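Local atomic coordinates of endonuclease 2 (Arabidopsis thaliana, PDB entry 4CXP), a protein that cleaves RNA and single-stranded DNA, and to a lesser extent double-stranded DNA, into 5'-phosphorylated products using three bound divalent metal cations. Residues Y51-P56 with L115-H120; G123-H126 with H130-Y133; I9-Q14 with G176-L181; N160-A165 with P241-R246. All coordinates share one frame; numbering follows the deposited sequence. Where two conformers were deposited one is given.

Contact 1 (Y51-P56 with L115-H120); sequences YHWSSP and LLFVSH. With ZN (zinc ion), chain E; NAG (2-acetamido-2-deoxy-beta-D-glucopyranose), chain B; NAG (2-acetamido-2-deoxy-beta-D-glucopyranose), chain C.
Phe117 reaches out from helix 111-124 to meet Tyr51 and Trp53, joining the zinc-bearing helix of this S1/P1 nuclease to the loop residue Tyr51 and the 3-10 segment 52-56 that follows. Its CG is anti to the carbonyl carbon (chi1 -82°), which carries CZ out to lie 4.1 Å from Tyr51 CD2 and equally far from Trp53 CH2. The two monocyclic rings meet edge against edge, whereas the indole and Phe117 side chains cross at about a right angle. A flat hydrocarbon suits this buried place, for Phe117 also stacks on Tyr92 and takes Trp43 edge-to-face. Tyr51 keeps its polar end apart from the aromatic cluster, with OH hydrogen-bonded to Glu113. The CG of Trp53 sits between backbone N and carbonyl carbon (chi1 51°), which lays the indole across Tyr51 CB and Ser54 CB. Its other face receives the Asn91 glycan in a CH-pi stack of sugar on indole, with C1 of the NAG of chain B 3.9 Å above the ring centre. Three residues along the helix, His120 binds a zinc ion through NE2. Ser54 steadies the turn: its OG donates to Tyr51 O at 2.7 Å, in the carbonyl plane, and its N donates to the same oxygen.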
# COMPACT_ATOMS: atom_id res chain seq x y z
N TYR A 51 -9.40 17.08 -4.34
CA TYR A 51 -9.87 16.20 -5.42
C TYR A 51 -10.79 15.18 -4.77
O TYR A 51 -10.41 14.04 -4.50
CB TYR A 51 -8.71 15.47 -6.11
CG TYR A 51 -7.71 16.31 -6.87
CD1 TYR A 51 -8.00 17.58 -7.35
CD2 TYR A 51 -6.46 15.78 -7.16
CE1 TYR A 51 -7.05 18.29 -8.08
CE2 TYR A 51 -5.51 16.49 -7.88
CZ TYR A 51 -5.80 17.74 -8.34
OH TYR A 51 -4.86 18.43 -9.08
N HIS A 52 -12.00 15.58 -4.45
CA HIS A 52 -12.83 14.75 -3.60
C HIS A 52 -13.22 13.43 -4.30
O HIS A 52 -13.40 12.40 -3.64
CB HIS A 52 -13.99 15.58 -3.08
CG HIS A 52 -14.60 15.09 -1.81
ND1 HIS A 52 -13.94 14.37 -0.83
CD2 HIS A 52 -15.87 15.26 -1.36
CE1 HIS A 52 -14.79 14.11 0.15
NE2 HIS A 52 -15.96 14.65 -0.14
N TRP A 53 -13.26 13.44 -5.62
CA TRP A 53 -13.44 12.26 -6.44
C TRP A 53 -12.38 11.19 -6.20
O TRP A 53 -12.55 10.04 -6.59
CB TRP A 53 -13.42 12.66 -7.93
CG TRP A 53 -12.25 13.49 -8.35
CD1 TRP A 53 -12.23 14.83 -8.50
CD2 TRP A 53 -10.93 13.03 -8.71
NE1 TRP A 53 -11.00 15.26 -8.91
CE2 TRP A 53 -10.18 14.17 -9.06
CE3 TRP A 53 -10.32 11.77 -8.77
CZ2 TRP A 53 -8.84 14.10 -9.45
CZ3 TRP A 53 -8.99 11.70 -9.17
CH2 TRP A 53 -8.27 12.85 -9.50
N SER A 54 -11.25 11.58 -5.62
CA SER A 54 -10.15 10.66 -5.40
C SER A 54 -10.24 9.88 -4.10
O SER A 54 -9.53 8.90 -3.92
CB SER A 54 -8.80 11.38 -5.45
OG SER A 54 -8.54 12.14 -4.28
N SER A 55 -11.11 10.30 -3.19
CA SER A 55 -11.14 9.68 -1.87
C SER A 55 -11.45 8.17 -1.92
O SER A 55 -10.75 7.40 -1.27
CB SER A 55 -12.06 10.47 -0.91
OG SER A 55 -11.35 11.53 -0.26
N PRO A 56 -12.43 7.73 -2.73
CA PRO A 56 -12.73 6.28 -2.78
C PRO A 56 -11.65 5.45 -3.47
O PRO A 56 -11.66 4.22 -3.38
CB PRO A 56 -14.04 6.21 -3.56
CG PRO A 56 -14.66 7.56 -3.31
CD PRO A 56 -13.49 8.50 -3.40
N LEU A 115 2.09 9.50 -11.61
CA LEU A 115 3.17 8.82 -10.90
C LEU A 115 2.90 8.79 -9.40
O LEU A 115 3.08 7.76 -8.75
CB LEU A 115 4.51 9.50 -11.21
CG LEU A 115 5.70 8.94 -10.43
CD1 LEU A 115 5.95 7.46 -10.72
CD2 LEU A 115 6.93 9.79 -10.71
N LEU A 116 2.51 9.93 -8.85
CA LEU A 116 2.29 10.02 -7.42
C LEU A 116 1.08 9.20 -6.97
O LEU A 116 1.10 8.60 -5.90
CB LEU A 116 2.17 11.49 -6.98
CG LEU A 116 3.40 12.36 -7.27
CD1 LEU A 116 3.17 13.75 -6.75
CD2 LEU A 116 4.68 11.76 -6.69
N PHE A 117 0.05 9.18 -7.80
CA PHE A 117 -1.11 8.35 -7.51
C PHE A 117 -0.76 6.86 -7.60
O PHE A 117 -1.09 6.10 -6.70
CB PHE A 117 -2.26 8.65 -8.48
CG PHE A 117 -3.10 9.86 -8.13
CD1 PHE A 117 -3.68 9.99 -6.87
CD2 PHE A 117 -3.39 10.82 -9.09
CE1 PHE A 117 -4.51 11.06 -6.58
CE2 PHE A 117 -4.22 11.89 -8.80
CZ PHE A 117 -4.78 12.01 -7.55
N VAL A 118 -0.09 6.42 -8.66
CA VAL A 118 0.16 5.02 -8.75
C VAL A 118 1.11 4.56 -7.62
O VAL A 118 0.95 3.46 -7.10
CB VAL A 118 0.59 4.64 -10.18
CG1 VAL A 118 2.06 4.89 -10.39
CG2 VAL A 118 0.20 3.22 -10.47
N SER A 119 2.06 5.40 -7.23
CA SER A 119 2.98 5.06 -6.17
C SER A 119 2.24 4.88 -4.85
O SER A 119 2.45 3.91 -4.12
CB SER A 119 4.07 6.11 -6.07
OG SER A 119 4.86 6.12 -7.26
N HIS A 120 1.38 5.82 -4.52
CA HIS A 120 0.61 5.75 -3.30
C HIS A 120 -0.38 4.58 -3.33
O HIS A 120 -0.50 3.83 -2.37
CB HIS A 120 -0.17 7.06 -3.08
CG HIS A 120 -0.90 7.11 -1.79
ND1 HIS A 120 -0.34 7.58 -0.64
CD2 HIS A 120 -2.17 6.75 -1.48
CE1 HIS A 120 -1.23 7.50 0.34
NE2 HIS A 120 -2.35 7.02 -0.14
ZN ZN E . -4.18 6.55 0.97
C1 NAG B . -10.81 13.02 -12.79
C2 NAG B . -10.89 14.40 -13.44
C3 NAG B . -11.78 15.32 -12.62
C4 NAG B . -13.13 14.66 -12.38
C5 NAG B . -12.95 13.24 -11.84
C6 NAG B . -14.27 12.50 -11.71
C7 NAG B . -8.95 15.00 -14.80
C8 NAG B . -7.65 15.74 -14.87
N2 NAG B . -9.59 15.03 -13.63
O3 NAG B . -11.93 16.56 -13.28
O4 NAG B . -13.80 15.47 -11.42
O5 NAG B . -12.12 12.49 -12.70
O6 NAG B . -14.04 11.16 -11.32
O7 NAG B . -9.38 14.40 -15.78
C1 NAG C . -8.28 8.52 -13.66
C2 NAG C . -9.44 8.62 -12.62
C3 NAG C . -10.29 9.84 -12.93
C4 NAG C . -9.40 11.08 -13.02
C5 NAG C . -8.17 10.83 -13.90
C6 NAG C . -7.14 11.94 -13.78
C7 NAG C . -10.01 6.38 -11.77
C8 NAG C . -10.96 5.23 -11.80
N2 NAG C . -10.29 7.43 -12.54
O3 NAG C . -11.33 9.97 -11.96
O4 NAG C . -10.04 12.18 -13.62
O5 NAG C . -7.48 9.64 -13.57
O6 NAG C . -6.78 12.10 -12.42
O7 NAG C . -8.99 6.34 -11.06

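Contact 2 (G123-H126 with H130-Y133). With ZN (zinc ion), chain E; ZN (zinc ion), chain G; ZN (zinc ion), chain F.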
# COMPACT_ATOMS: atom_id res chain seq x y z
N GLY A 123 0.91 1.19 -2.84
CA GLY A 123 1.03 0.97 -1.42
C GLY A 123 -0.27 0.63 -0.74
O GLY A 123 -0.37 -0.36 -0.02
N ASP A 124 -1.30 1.45 -0.95
CA ASP A 124 -2.56 1.25 -0.25
C ASP A 124 -3.18 -0.11 -0.57
O ASP A 124 -3.76 -0.72 0.32
CB ASP A 124 -3.54 2.39 -0.53
CG ASP A 124 -3.41 3.56 0.42
OD1 ASP A 124 -2.55 3.48 1.31
OD2 ASP A 124 -4.17 4.53 0.23
N ILE A 125 -3.07 -0.60 -1.81
CA ILE A 125 -3.69 -1.88 -2.14
C ILE A 125 -3.01 -3.04 -1.42
O ILE A 125 -3.54 -4.14 -1.41
CB ILE A 125 -3.76 -2.11 -3.66
CG1 ILE A 125 -4.84 -3.13 -4.01
CG2 ILE A 125 -2.40 -2.48 -4.23
CD1 ILE A 125 -5.16 -3.15 -5.49
N HIS A 126 -1.85 -2.80 -0.80
CA HIS A 126 -1.16 -3.79 0.01
C HIS A 126 -1.47 -3.72 1.50
O HIS A 126 -1.08 -4.62 2.23
CB HIS A 126 0.36 -3.73 -0.23
CG HIS A 126 0.76 -4.39 -1.51
ND1 HIS A 126 0.75 -3.76 -2.73
CD2 HIS A 126 1.12 -5.67 -1.75
CE1 HIS A 126 1.08 -4.64 -3.67
NE2 HIS A 126 1.31 -5.81 -3.11
N HIS A 130 -7.18 -1.93 3.75
CA HIS A 130 -7.65 -1.18 2.59
C HIS A 130 -8.41 -2.04 1.59
O HIS A 130 -8.91 -1.51 0.61
CB HIS A 130 -6.50 -0.44 1.90
CG HIS A 130 -6.15 0.85 2.57
ND1 HIS A 130 -6.22 2.06 1.94
CD2 HIS A 130 -5.80 1.12 3.85
CE1 HIS A 130 -5.94 3.02 2.79
NE2 HIS A 130 -5.67 2.48 3.97
N VAL A 131 -8.52 -3.35 1.84
CA VAL A 131 -9.33 -4.26 1.01
C VAL A 131 -10.09 -5.10 2.02
O VAL A 131 -9.69 -6.23 2.38
CB VAL A 131 -8.50 -5.14 0.05
CG1 VAL A 131 -9.43 -5.96 -0.83
CG2 VAL A 131 -7.54 -4.29 -0.76
N SER A 132 -11.14 -4.50 2.59
CA SER A 132 -11.82 -5.11 3.71
C SER A 132 -13.24 -4.60 3.82
O SER A 132 -13.81 -4.08 2.83
CB SER A 132 -10.98 -4.95 4.98
OG SER A 132 -11.01 -3.65 5.47
N TYR A 133 -13.86 -4.86 4.96
CA TYR A 133 -15.30 -4.90 4.99
C TYR A 133 -15.91 -3.52 4.95
O TYR A 133 -15.62 -2.65 5.81
CB TYR A 133 -15.83 -5.60 6.22
CG TYR A 133 -15.45 -7.04 6.43
CD1 TYR A 133 -14.79 -7.81 5.44
CD2 TYR A 133 -15.79 -7.67 7.61
CE1 TYR A 133 -14.49 -9.14 5.68
CE2 TYR A 133 -15.48 -9.00 7.83
CZ TYR A 133 -14.83 -9.73 6.87
OH TYR A 133 -14.54 -11.05 7.11
ZN ZN E . -4.18 6.55 0.97
ZN ZN G . -1.80 4.68 2.83
ZN ZN F . -5.63 3.67 5.73
O HOH W 1 -7.11 5.15 5.66
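The carboxylate of Asp124 and the imidazole of His130 cross obliquely, their planes 39° apart. Asp124 OD2 lies 3.5 Å from His130 CE1, while Asp124 CB lies 3.7 Å from His130 ND1. Both groups bind metals. Asp124 spreads its two oxygens over a pair of zinc ions, OD2 on the zinc of chain E and OD1 on that of chain G, the latter at 2.1 Å; a short, flat carboxylate is well suited to bridging two metals this way. His130 NE2 binds the third zinc ion, chain F, at 2.1 Å. Its ND1 is hydrogen-bonded to the carbonyl oxygen of His58, which, together with the zinc on NE2, helps to fix the rotation of the ring. This is the trinuclear zinc site of the S1/P1 nucleases, set where the end region of helix 111-124 passes by a short turn into strand 131-133. His120, Asp45 and His58 also bind the zinc ion of chain E, Trp1 and His6 that of chain G, and His154, Asp158 and a water that of chain F. The carbonyl oxygen of Asp124 lies 3.2 Å from His130 CB, where the imidazole leaves its backbone. Next along both segments, Val131 CG2, placed anti to the carbonyl carbon (chi1 -176°), lies 4.4 Å from Ile125 CG1 and 4.1 Å from Ile125 O. These branched, wholly apolar residues continue the contact towards helices 85-96 and 206-221.

Contact 3 (I9-Q14 with G176-L181). With NAG (2-acetamido-2-deoxy-beta-D-glucopyranose), chain D.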
# COMPACT_ATOMS: atom_id res chain seq x y z
N ILE A 9 7.71 1.67 1.26
CA ILE A 9 7.38 1.10 -0.03
C ILE A 9 8.08 1.84 -1.15
O ILE A 9 8.66 1.24 -2.05
CB ILE A 9 5.84 1.07 -0.19
CG1 ILE A 9 5.27 -0.03 0.72
CG2 ILE A 9 5.43 0.86 -1.64
CD1 ILE A 9 3.77 -0.02 0.82
N CYS A 10 8.01 3.17 -1.11
CA CYS A 10 8.60 3.95 -2.18
C CYS A 10 10.13 3.93 -2.15
O CYS A 10 10.75 3.99 -3.21
CB CYS A 10 8.05 5.38 -2.16
SG CYS A 10 6.39 5.43 -2.87
N LYS A 11 10.75 3.83 -0.98
CA LYS A 11 12.21 3.70 -0.89
C LYS A 11 12.67 2.38 -1.49
O LYS A 11 13.62 2.33 -2.27
CB LYS A 11 12.68 3.83 0.56
CG LYS A 11 12.68 5.25 1.08
CD LYS A 11 12.92 5.30 2.57
CE LYS A 11 13.06 6.72 3.08
NZ LYS A 11 14.43 7.24 2.85
N ILE A 12 11.97 1.30 -1.16
CA ILE A 12 12.28 -0.00 -1.75
C ILE A 12 12.11 0.09 -3.28
O ILE A 12 12.97 -0.33 -4.05
CB ILE A 12 11.41 -1.12 -1.15
CG1 ILE A 12 11.80 -1.35 0.30
CG2 ILE A 12 11.54 -2.39 -1.97
CD1 ILE A 12 10.86 -2.28 1.03
N ALA A 13 10.98 0.65 -3.71
CA ALA A 13 10.70 0.68 -5.12
C ALA A 13 11.74 1.46 -5.90
O ALA A 13 12.21 1.02 -6.95
CB ALA A 13 9.33 1.26 -5.39
N GLN A 14 12.12 2.63 -5.40
CA GLN A 14 12.96 3.49 -6.23
C GLN A 14 14.33 2.85 -6.44
O GLN A 14 14.92 2.98 -7.51
CB GLN A 14 13.06 4.91 -5.68
CG GLN A 14 13.76 5.86 -6.66
CD GLN A 14 13.61 7.33 -6.30
OE1 GLN A 14 13.27 7.68 -5.17
NE2 GLN A 14 13.79 8.21 -7.28
N GLY A 176 16.24 1.70 9.32
CA GLY A 176 16.50 0.36 9.80
C GLY A 176 15.55 -0.69 9.25
O GLY A 176 15.96 -1.75 8.83
N MET A 177 14.27 -0.37 9.24
CA MET A 177 13.29 -1.31 8.74
C MET A 177 13.45 -1.50 7.22
O MET A 177 13.43 -2.62 6.73
CB MET A 177 11.86 -0.89 9.11
CG MET A 177 10.83 -1.98 8.85
SD MET A 177 9.11 -1.54 9.15
CE MET A 177 9.25 -1.17 10.86
N VAL A 178 13.66 -0.41 6.48
CA VAL A 178 13.92 -0.49 5.04
C VAL A 178 15.08 -1.39 4.73
O VAL A 178 15.03 -2.24 3.84
CB VAL A 178 14.29 0.88 4.46
CG1 VAL A 178 14.83 0.78 3.02
CG2 VAL A 178 13.07 1.73 4.50
N ASP A 179 16.18 -1.17 5.44
CA ASP A 179 17.39 -1.91 5.19
C ASP A 179 17.19 -3.39 5.46
O ASP A 179 17.65 -4.25 4.72
CB ASP A 179 18.55 -1.34 6.00
CG ASP A 179 18.98 0.07 5.53
OD1 ASP A 179 18.56 0.50 4.43
OD2 ASP A 179 19.70 0.75 6.28
N ALA A 180 16.45 -3.72 6.52
CA ALA A 180 16.20 -5.10 6.87
C ALA A 180 15.28 -5.78 5.85
O ALA A 180 15.47 -6.95 5.50
CB ALA A 180 15.62 -5.19 8.28
N LEU A 181 14.28 -5.05 5.37
CA LEU A 181 13.42 -5.57 4.31
C LEU A 181 14.20 -5.82 3.03
O LEU A 181 14.02 -6.86 2.39
CB LEU A 181 12.24 -4.63 4.07
CG LEU A 181 11.22 -4.54 5.19
CD1 LEU A 181 10.32 -3.35 5.00
CD2 LEU A 181 10.42 -5.82 5.31
C1 NAG D . 14.21 -10.87 7.95
C2 NAG D . 13.18 -10.39 8.97
C3 NAG D . 13.54 -10.93 10.35
C4 NAG D . 13.68 -12.44 10.29
C5 NAG D . 14.63 -12.85 9.18
C6 NAG D . 14.73 -14.36 8.99
C7 NAG D . 12.26 -8.29 8.18
C8 NAG D . 12.26 -6.79 8.27
N2 NAG D . 13.08 -8.95 8.98
O3 NAG D . 12.55 -10.54 11.28
O4 NAG D . 14.16 -12.88 11.55
O5 NAG D . 14.19 -12.29 7.95
O6 NAG D . 13.47 -14.90 8.70
O7 NAG D . 11.56 -8.86 7.34
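Ile12 pushes its terminal methyl against Leu181 where helix 3-15 passes helix 176-187. The CD1 atom of Ile12 lies 4.1 Å from both CB and CD1 of Leu181, so one methyl touches both the CB and the CD1 branch of Leu181, and the two side chains cross at about a right angle. The extended form of Ile12, with CG1 opposite the carbonyl carbon (chi1 -69°) and CD1 trans along the chain (chi2 171°), carries that methyl outward to the other helix. This is the buried half of the contact. Leu181 also packs on Ile8 and on Tyr244 of helix 233-262, surroundings that suit a branched, purely apolar residue. Between the two halves lies the closest pair of CA atoms, those of Ile12 and Val178, 7.0 Å apart; a compact valine is in keeping with that separation.

The Lys11 side is equally close but lies at the partly exposed margin. Lys11 sets out toward helix 176-187, but touches it with its aliphatic stem, CD lying 4.1 Å from Val178 CG2. Beyond CD the chain bends (chi4 -81°), and NZ finds its counter-charge in Glu175, a salt bridge just before the helix. Lysine thus serves twice, apolar along its stem and charged at its tip. On its far flank helix 176-187 bears sugar: the acetamide methyl C8 of the NAG of chain D lies 3.6 Å from Leu181 CD2 and 3.7 Å from Ala180 CB. The arrangement is ordinary helix-helix packing within the largely helical S1/P1 nuclease fold, here beside the glycan of Asn184.

Contact 4 (N160-A165 with P241-R246). With NAG (2-acetamido-2-deoxy-beta-D-glucopyranose), chain D.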
# COMPACT_ATOMS: atom_id res chain seq x y z
N ASN A 160 0.15 2.18 13.68
CA ASN A 160 0.69 1.86 15.01
C ASN A 160 1.68 0.72 15.01
O ASN A 160 2.70 0.81 15.70
CB ASN A 160 -0.39 1.56 16.05
CG ASN A 160 -1.30 2.73 16.30
OD1 ASN A 160 -1.01 3.63 17.12
ND2 ASN A 160 -2.39 2.74 15.64
N ILE A 161 1.42 -0.36 14.28
CA ILE A 161 2.37 -1.47 14.25
C ILE A 161 3.73 -0.96 13.76
O ILE A 161 4.77 -1.22 14.38
CB ILE A 161 1.87 -2.64 13.39
CG1 ILE A 161 0.62 -3.28 14.01
CG2 ILE A 161 2.98 -3.66 13.23
CD1 ILE A 161 -0.10 -4.20 13.06
N ILE A 162 3.73 -0.25 12.64
CA ILE A 162 4.99 0.22 12.06
C ILE A 162 5.71 1.19 13.01
O ILE A 162 6.91 1.08 13.21
CB ILE A 162 4.75 0.86 10.69
CG1 ILE A 162 4.28 -0.20 9.69
CG2 ILE A 162 6.02 1.54 10.18
CD1 ILE A 162 3.72 0.38 8.41
N GLU A 163 4.96 2.13 13.59
CA GLU A 163 5.57 3.11 14.48
C GLU A 163 6.17 2.45 15.71
O GLU A 163 7.24 2.86 16.17
CB GLU A 163 4.53 4.14 14.91
CG GLU A 163 4.13 5.15 13.86
CD GLU A 163 2.86 5.92 14.25
OE1 GLU A 163 2.17 5.55 15.23
OE2 GLU A 163 2.51 6.87 13.54
N THR A 164 5.48 1.48 16.28
CA THR A 164 5.97 0.80 17.46
C THR A 164 7.21 -0.00 17.12
O THR A 164 8.17 -0.04 17.88
CB THR A 164 4.86 -0.05 18.08
OG1 THR A 164 3.77 0.81 18.41
CG2 THR A 164 5.34 -0.77 19.30
N ALA A 165 7.21 -0.66 15.96
CA ALA A 165 8.41 -1.37 15.52
C ALA A 165 9.59 -0.40 15.32
O ALA A 165 10.71 -0.67 15.76
CB ALA A 165 8.15 -2.15 14.26
N PRO A 241 5.30 -9.87 11.00
CA PRO A 241 5.79 -10.46 9.76
C PRO A 241 4.90 -10.21 8.56
O PRO A 241 5.41 -10.07 7.45
CB PRO A 241 5.92 -11.95 10.09
CG PRO A 241 6.11 -11.99 11.56
CD PRO A 241 5.26 -10.86 12.08
N ILE A 242 3.60 -10.13 8.76
CA ILE A 242 2.71 -9.89 7.62
C ILE A 242 2.80 -8.41 7.21
O ILE A 242 2.72 -8.13 6.02
CB ILE A 242 1.26 -10.43 7.82
CG1 ILE A 242 0.35 -10.11 6.64
CG2 ILE A 242 0.59 -9.81 9.00
CD1 ILE A 242 0.82 -10.63 5.31
N VAL A 243 2.98 -7.49 8.15
CA VAL A 243 3.25 -6.12 7.78
C VAL A 243 4.53 -6.05 6.93
O VAL A 243 4.55 -5.42 5.87
CB VAL A 243 3.31 -5.22 9.02
CG1 VAL A 243 3.84 -3.83 8.67
CG2 VAL A 243 1.91 -5.12 9.64
N TYR A 244 5.60 -6.69 7.39
CA TYR A 244 6.83 -6.74 6.61
C TYR A 244 6.59 -7.27 5.20
O TYR A 244 7.07 -6.72 4.22
CB TYR A 244 7.87 -7.60 7.30
CG TYR A 244 8.49 -7.10 8.59
CD1 TYR A 244 8.58 -5.76 8.93
CD2 TYR A 244 9.07 -8.02 9.44
CE1 TYR A 244 9.24 -5.36 10.08
CE2 TYR A 244 9.74 -7.63 10.59
CZ TYR A 244 9.82 -6.30 10.89
OH TYR A 244 10.53 -5.87 12.02
N GLN A 245 5.86 -8.38 5.11
CA GLN A 245 5.55 -9.00 3.83
C GLN A 245 4.85 -8.01 2.90
O GLN A 245 5.21 -7.90 1.73
CB GLN A 245 4.67 -10.22 4.05
CG GLN A 245 4.31 -10.99 2.78
CD GLN A 245 3.01 -11.73 2.95
OE1 GLN A 245 2.92 -12.65 3.75
NE2 GLN A 245 1.99 -11.29 2.23
N ARG A 246 3.82 -7.34 3.40
CA ARG A 246 3.05 -6.45 2.56
C ARG A 246 3.81 -5.22 2.14
O ARG A 246 3.65 -4.75 1.01
CB ARG A 246 1.74 -6.06 3.26
CG ARG A 246 0.79 -7.21 3.56
CD ARG A 246 0.40 -8.03 2.34
NE ARG A 246 -0.56 -7.32 1.51
CZ ARG A 246 -1.02 -7.79 0.35
NH1 ARG A 246 -0.42 -8.81 -0.24
NH2 ARG A 246 -2.08 -7.23 -0.19
C1 NAG D . 14.21 -10.87 7.95
C2 NAG D . 13.18 -10.39 8.97
C3 NAG D . 13.54 -10.93 10.35
C4 NAG D . 13.68 -12.44 10.29
C5 NAG D . 14.63 -12.85 9.18
C6 NAG D . 14.73 -14.36 8.99
C7 NAG D . 12.26 -8.29 8.18
C8 NAG D . 12.26 -6.79 8.27
N2 NAG D . 13.08 -8.95 8.98
O3 NAG D . 12.55 -10.54 11.28
O4 NAG D . 14.16 -12.88 11.55
O5 NAG D . 14.19 -12.29 7.95
O6 NAG D . 13.47 -14.90 8.70
O7 NAG D . 11.56 -8.86 7.34
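Val243 divides its two methyls between Ile161 and Ile162, and this fork is the whole first shell. CG1 rests 3.8 Å from Ile162 CG1, while CG2 meets Ile161 at CG2, 4.0 Å away, and at CD1, 4.1 Å away. The torsion decides which methyl meets which isoleucine: with CG1 trans to the backbone N of Val243 (chi1 170°), CG2 stands trans to the carbonyl carbon and the methyls are turned to two successive residues of helix 153-169. Beta-branched residues on both sides are stiff and broad, and they fill the space between the helices without polar groups.

One shell out, Ile161 leans on Leu240 and Trp146, Val243 on Trp157, and Ala165, a small residue that suits a close helix approach, on Phe236 and Leu240. Thr164 supports its own helix, with OG1 donating to Asn160 O at 2.9 Å; it and Thr164 N reach that oxygen from opposite faces of the carbonyl plane. The same hydroxyl oxygen is hydrogen-bonded to Trp146 NE1. Helix 233-262 is kinked at Pro241, whose nitrogen has no hydrogen to give to the preceding turn.

Farther round, Tyr244 turns one ring face to the Asn184 glycan. The acetamide of the NAG of chain D lies nearly flat on the ring, its methyl C8 3.4 Å above the centre and its O7 3.4 Å from Tyr244 CD2, while Tyr244 OH is hydrogen-bonded to Tyr170 OH. Between the two segments the contact is apolar, so it depends on the close fit of branched side chains rather than on directional bonds.

From the N terminus, helix 3-15 supplies the first half of contact 3, whose partner lies 162 residues on, so this pairing closes a long loop that encloses contacts 1 and 2. Contact 1 brings loop 51-56 onto helix 111-124; contact 2 follows in series, a short turn from that helix into strand 131-133, and both reach the zinc ion of chain E. Contact 4 opens at helix 153-169 before contact 3 closes and ends on helix 233-262, so contacts 3 and 4 cross. They touch where Met177 meets Ala165 and Tyr244. Arg246 of contact 4 probably hydrogen-bonds His126 O of contact 2, while Gly123 packs on Ile9, linking the zinc-binding centre to the surrounding helices.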